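Local coordinates for protein thermospermine synthase (Medicago truncatula, PDB 6BQ6) that probably makes thermospermine by transferring an aminopropyl group from decarboxylated S-adenosylmethionine to spermidine in plant polyamine biosynthesis, at residues 271-279 and 290-298. Numbering follows the deposited sequence.
Sequences SAEELDIRM and LDGKTFVSS
Asp-276 and Gly-292 join two helices of the C-terminal part of the Rossmann-like aminopropyltransferase domain, and show how a side chain of one helix can take up an N-H at the start of the next. The axes of 272-279 and 292-298 pass 8.1 Å apart at 133°, nearer antiparallel than parallel. Polar contacts gather at the first turn of 292-298. With CG beside its backbone N (chi1 -70°), Asp-276 brings its carboxylate to the start of 292-298; OD1 accepts from Gly-292 N at 2.7 Å, on the syn side but tilted from the carboxylate plane, while OD2 accepts a hydrogen bond from a water that accepts from Lys-293 N. The N-cap residue Asp-291 serves the same turn through OD1, gripped by Thr-294 N and OG1, and its OD2 salt-bridges Arg-306 of the second subunit. Were Asp-276 an alanine, Gly-292 N would probably lose its acceptor and the bridging water its carboxylate mate. Close backbone approach depends on glycine: a CB there would clash with Ala-272 O, which instead receives a nearly straight CA-H...O contact from Gly-292 CA at 3.5 Å. Van der Waals contacts flank this point. Ala-272 CB lies against the backbone of Gly-292 and Lys-293 and meets Val-296 CG2 at 4.2 Å, Leu-275 CD1 meets Phe-295 CD2 obliquely at 3.7 Å, and the extended Met-279 chain lays CE against the backbone, 3.6 Å from Asp-291 C.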
ATOM      1  N   SER B 271     -32.145  33.366   4.614  1.00 31.55           N
ATOM      2  CA  SER B 271     -32.234  32.919   3.249  1.00 30.93           C
ATOM      3  C   SER B 271     -30.852  33.033   2.598  1.00 28.68           C
ATOM      4  O   SER B 271     -29.990  33.785   3.046  1.00 28.47           O
ATOM      5  CB  SER B 271     -33.252  33.805   2.475  1.00 30.67           C
ATOM      6  OG  SER B 271     -32.763  35.124   2.333  1.00 32.15           O
ATOM      7  N   ALA B 272     -30.707  32.331   1.486  1.00 26.99           N
ATOM      8  CA  ALA B 272     -29.543  32.477   0.624  1.00 26.29           C
ATOM      9  C   ALA B 272     -29.230  33.923   0.325  1.00 27.77           C
ATOM     10  O   ALA B 272     -28.114  34.372   0.462  1.00 25.85           O
ATOM     11  CB  ALA B 272     -29.733  31.710  -0.659  1.00 25.82           C
ATOM     12  N   GLU B 273     -30.232  34.690  -0.070  1.00 29.75           N
ATOM     13  CA  GLU B 273     -29.939  36.049  -0.482  1.00 30.00           C
ATOM     14  C   GLU B 273     -29.518  36.932   0.669  1.00 29.44           C
ATOM     15  O   GLU B 273     -28.662  37.765   0.487  1.00 29.26           O
ATOM     16  CB  GLU B 273     -31.131  36.677  -1.206  1.00 31.20           C
ATOM     17  CG  GLU B 273     -31.482  36.038  -2.531  1.00 32.57           C
ATOM     18  CD  GLU B 273     -32.182  34.714  -2.408  1.00 32.11           C
ATOM     19  OE1 GLU B 273     -32.694  34.363  -1.325  1.00 32.87           O
ATOM     20  OE2 GLU B 273     -32.215  33.960  -3.383  1.00 37.07           O
ATOM     21  N   GLU B 274     -30.131  36.771   1.837  1.00 30.92           N
ATOM     22  CA  GLU B 274     -29.713  37.550   3.005  1.00 32.50           C
ATOM     23  C   GLU B 274     -28.286  37.223   3.418  1.00 29.58           C
ATOM     24  O   GLU B 274     -27.486  38.106   3.714  1.00 29.26           O
ATOM     25  CB  GLU B 274     -30.664  37.386   4.200  1.00 35.44           C
ATOM     26  CG  GLU B 274     -30.313  38.284   5.417  1.00 39.37           C
ATOM     27  CD  GLU B 274     -29.898  39.740   5.099  1.00 41.49           C
ATOM     28  OE1 GLU B 274     -30.389  40.367   4.134  1.00 43.40           O
ATOM     29  OE2 GLU B 274     -29.085  40.297   5.856  1.00 41.99           O
ATOM     30  N   LEU B 275     -27.942  35.938   3.376  1.00 28.63           N
ATOM     31  CA  LEU B 275     -26.559  35.577   3.555  1.00 26.28           C
ATOM     32  C   LEU B 275     -25.626  36.246   2.549  1.00 25.97           C
ATOM     33  O   LEU B 275     -24.592  36.733   2.933  1.00 25.24           O
ATOM     34  CB  LEU B 275     -26.374  34.039   3.463  1.00 25.81           C
ATOM     35  CG  LEU B 275     -26.943  33.312   4.651  1.00 25.27           C
ATOM     36  CD1 LEU B 275     -27.047  31.818   4.409  1.00 25.71           C
ATOM     37  CD2 LEU B 275     -26.108  33.569   5.892  1.00 24.64           C
ATOM     38  N   ASP B 276     -25.980  36.261   1.252  1.00 25.88           N
ATOM     39  CA  ASP B 276     -25.085  36.925   0.264  1.00 26.22           C
ATOM     40  C   ASP B 276     -24.906  38.420   0.533  1.00 26.30           C
ATOM     41  O   ASP B 276     -23.815  38.971   0.367  1.00 26.73           O
ATOM     42  CB  ASP B 276     -25.558  36.727  -1.166  1.00 26.78           C
ATOM     43  CG  ASP B 276     -25.385  35.298  -1.641  1.00 28.15           C
ATOM     44  OD1 ASP B 276     -24.420  34.621  -1.189  1.00 28.09           O
ATOM     45  OD2 ASP B 276     -26.217  34.832  -2.466  1.00 28.61           O
ATOM     46  N   ILE B 277     -25.983  39.034   0.976  1.00 28.76           N
ATOM     47  CA  ILE B 277     -25.947  40.476   1.322  1.00 31.30           C
ATOM     48  C   ILE B 277     -25.005  40.734   2.455  1.00 29.88           C
ATOM     49  O   ILE B 277     -24.185  41.637   2.372  1.00 29.52           O
ATOM     50  CB  ILE B 277     -27.339  41.035   1.628  1.00 31.81           C
ATOM     51  CG1 ILE B 277     -28.108  41.173   0.307  1.00 33.29           C
ATOM     52  CG2 ILE B 277     -27.244  42.431   2.268  1.00 34.41           C
ATOM     53  CD1 ILE B 277     -29.595  41.261   0.481  1.00 34.28           C
ATOM     54  N   ARG B 278     -25.105  39.899   3.493  1.00 31.17           N
ATOM     55  CA  ARG B 278     -24.201  39.978   4.630  1.00 31.21           C
ATOM     56  C   ARG B 278     -22.767  39.729   4.258  1.00 28.10           C
ATOM     57  O   ARG B 278     -21.895  40.394   4.771  1.00 28.95           O
ATOM     58  CB  ARG B 278     -24.643  39.047   5.768  1.00 30.93           C
ATOM     59  CG  ARG B 278     -25.950  39.503   6.380  1.00 32.60           C
ATOM     60  CD  ARG B 278     -26.427  38.589   7.472  1.00 32.71           C
ATOM     61  NE  ARG B 278     -27.771  38.988   7.976  1.00 33.74           N
ATOM     62  CZ  ARG B 278     -28.176  38.846   9.246  1.00 35.76           C
ATOM     63  NH1 ARG B 278     -27.399  38.297  10.178  1.00 32.80           N
ATOM     64  NH2 ARG B 278     -29.416  39.249   9.587  1.00 37.51           N
ATOM     65  N   MET B 279     -22.513  38.773   3.357  1.00 26.67           N
ATOM     66  CA  MET B 279     -21.157  38.501   2.903  1.00 25.83           C
ATOM     67  C   MET B 279     -20.554  39.686   2.175  1.00 26.78           C
ATOM     68  O   MET B 279     -19.429  40.058   2.413  1.00 26.78           O
ATOM     69  CB  MET B 279     -21.080  37.271   1.996  1.00 26.05           C
ATOM     70  CG  MET B 279     -21.425  35.987   2.676  1.00 26.71           C
ATOM     71  SD  MET B 279     -21.267  34.575   1.531  1.00 30.07           S
ATOM     72  CE  MET B 279     -22.508  33.477   2.192  1.00 29.95           C
ATOM     73  N   LEU B 290     -18.133  29.402  -0.431  1.00 22.42           N
ATOM     74  CA  LEU B 290     -19.429  29.576   0.170  1.00 23.30           C
ATOM     75  C   LEU B 290     -20.147  30.843  -0.351  1.00 24.09           C
ATOM     76  O   LEU B 290     -19.612  31.939  -0.238  1.00 26.01           O
ATOM     77  CB  LEU B 290     -19.225  29.636   1.677  1.00 24.99           C
ATOM     78  CG  LEU B 290     -20.489  29.424   2.456  1.00 26.38           C
ATOM     79  CD1 LEU B 290     -20.895  27.958   2.564  1.00 26.04           C
ATOM     80  CD2 LEU B 290     -20.290  30.017   3.819  1.00 27.61           C
ATOM     81  N   ASP B 291     -21.309  30.671  -0.981  1.00 22.92           N
ATOM     82  CA  ASP B 291     -22.314  31.713  -1.123  1.00 22.23           C
ATOM     83  C   ASP B 291     -23.567  31.238  -0.398  1.00 23.34           C
ATOM     84  O   ASP B 291     -23.581  30.136   0.192  1.00 20.66           O
ATOM     85  CB  ASP B 291     -22.562  32.156  -2.580  1.00 23.55           C
ATOM     86  CG  ASP B 291     -23.086  31.070  -3.470  1.00 23.84           C
ATOM     87  OD1 ASP B 291     -23.445  29.948  -2.985  1.00 22.58           O
ATOM     88  OD2 ASP B 291     -23.120  31.304  -4.714  1.00 24.27           O
ATOM     89  N   GLY B 292     -24.628  32.047  -0.415  1.00 22.62           N
ATOM     90  CA  GLY B 292     -25.815  31.693   0.326  1.00 23.00           C
ATOM     91  C   GLY B 292     -26.477  30.434  -0.143  1.00 22.66           C
ATOM     92  O   GLY B 292     -26.896  29.596   0.709  1.00 22.62           O
ATOM     93  N   LYS B 293     -26.552  30.252  -1.458  1.00 22.14           N
ATOM     94  CA  LYS B 293     -27.138  29.025  -1.993  1.00 23.56           C
ATOM     95  C   LYS B 293     -26.369  27.781  -1.559  1.00 21.81           C
ATOM     96  O   LYS B 293     -26.950  26.730  -1.241  1.00 21.50           O
ATOM     97  CB  LYS B 293     -27.225  29.054  -3.523  1.00 25.84           C
ATOM     98  CG  LYS B 293     -28.438  29.762  -4.112  1.00 29.84           C
ATOM     99  CD  LYS B 293     -28.404  29.453  -5.616  1.00 32.48           C
ATOM    100  CE  LYS B 293     -29.540  30.073  -6.385  1.00 36.99           C
ATOM    101  NZ  LYS B 293     -29.579  29.464  -7.751  1.00 38.99           N
ATOM    102  N   THR B 294     -25.057  27.917  -1.505  1.00 20.89           N
ATOM    103  CA  THR B 294     -24.204  26.821  -1.041  1.00 20.44           C
ATOM    104  C   THR B 294     -24.533  26.439   0.384  1.00 20.21           C
ATOM    105  O   THR B 294     -24.667  25.240   0.706  1.00 19.54           O
ATOM    106  CB  THR B 294     -22.705  27.136  -1.193  1.00 20.90           C
ATOM    107  OG1 THR B 294     -22.404  27.513  -2.542  1.00 20.62           O
ATOM    108  CG2 THR B 294     -21.854  25.908  -0.880  1.00 21.32           C
ATOM    109  N   PHE B 295     -24.683  27.441   1.262  1.00 19.95           N
ATOM    110  CA  PHE B 295     -25.032  27.126   2.630  1.00 19.71           C
ATOM    111  C   PHE B 295     -26.391  26.467   2.759  1.00 20.34           C
ATOM    112  O   PHE B 295     -26.548  25.490   3.516  1.00 20.60           O
ATOM    113  CB  PHE B 295     -24.941  28.357   3.552  1.00 20.05           C
ATOM    114  CG  PHE B 295     -25.301  28.011   4.937  1.00 20.36           C
ATOM    115  CD1 PHE B 295     -24.436  27.209   5.655  1.00 19.77           C
ATOM    116  CD2 PHE B 295     -26.554  28.281   5.444  1.00 21.27           C
ATOM    117  CE1 PHE B 295     -24.779  26.718   6.906  1.00 20.42           C
ATOM    118  CE2 PHE B 295     -26.897  27.809   6.711  1.00 21.10           C
ATOM    119  CZ  PHE B 295     -25.997  27.031   7.424  1.00 20.92           C
ATOM    120  N   VAL B 296     -27.376  26.952   2.018  1.00 21.59           N
ATOM    121  CA  VAL B 296     -28.715  26.359   2.077  1.00 23.41           C
ATOM    122  C   VAL B 296     -28.657  24.919   1.605  1.00 23.13           C
ATOM    123  O   VAL B 296     -29.244  24.064   2.260  1.00 24.39           O
ATOM    124  CB  VAL B 296     -29.753  27.196   1.308  1.00 25.32           C
ATOM    125  CG1 VAL B 296     -31.035  26.382   1.048  1.00 26.98           C
ATOM    126  CG2 VAL B 296     -29.981  28.486   2.074  1.00 26.81           C
ATOM    127  N   SER B 297     -27.890  24.657   0.547  1.00 23.03           N
ATOM    128  CA  SER B 297     -27.686  23.281   0.029  1.00 23.89           C
ATOM    129  C   SER B 297     -26.989  22.405   1.090  1.00 22.97           C
ATOM    130  O   SER B 297     -27.455  21.299   1.415  1.00 22.23           O
ATOM    131  CB  SER B 297     -26.819  23.312  -1.239  1.00 25.37           C
ATOM    132  OG  SER B 297     -26.593  21.950  -1.702  1.00 27.03           O
ATOM    133  N   SER B 298     -25.926  22.944   1.685  1.00 21.82           N
ATOM    134  CA  SER B 298     -25.175  22.243   2.745  1.00 21.39           C
ATOM    135  C   SER B 298     -26.024  21.875   3.923  1.00 20.28           C
ATOM    136  O   SER B 298     -25.790  20.830   4.552  1.00 19.48           O
ATOM    137  CB  SER B 298     -24.000  23.074   3.277  1.00 23.62           C
ATOM    138  OG  SER B 298     -23.008  23.135   2.245  1.00 29.38           O
TER
HETATM  139  O   HOH W   1     -26.097  32.338  -3.367  1.00 27.62           O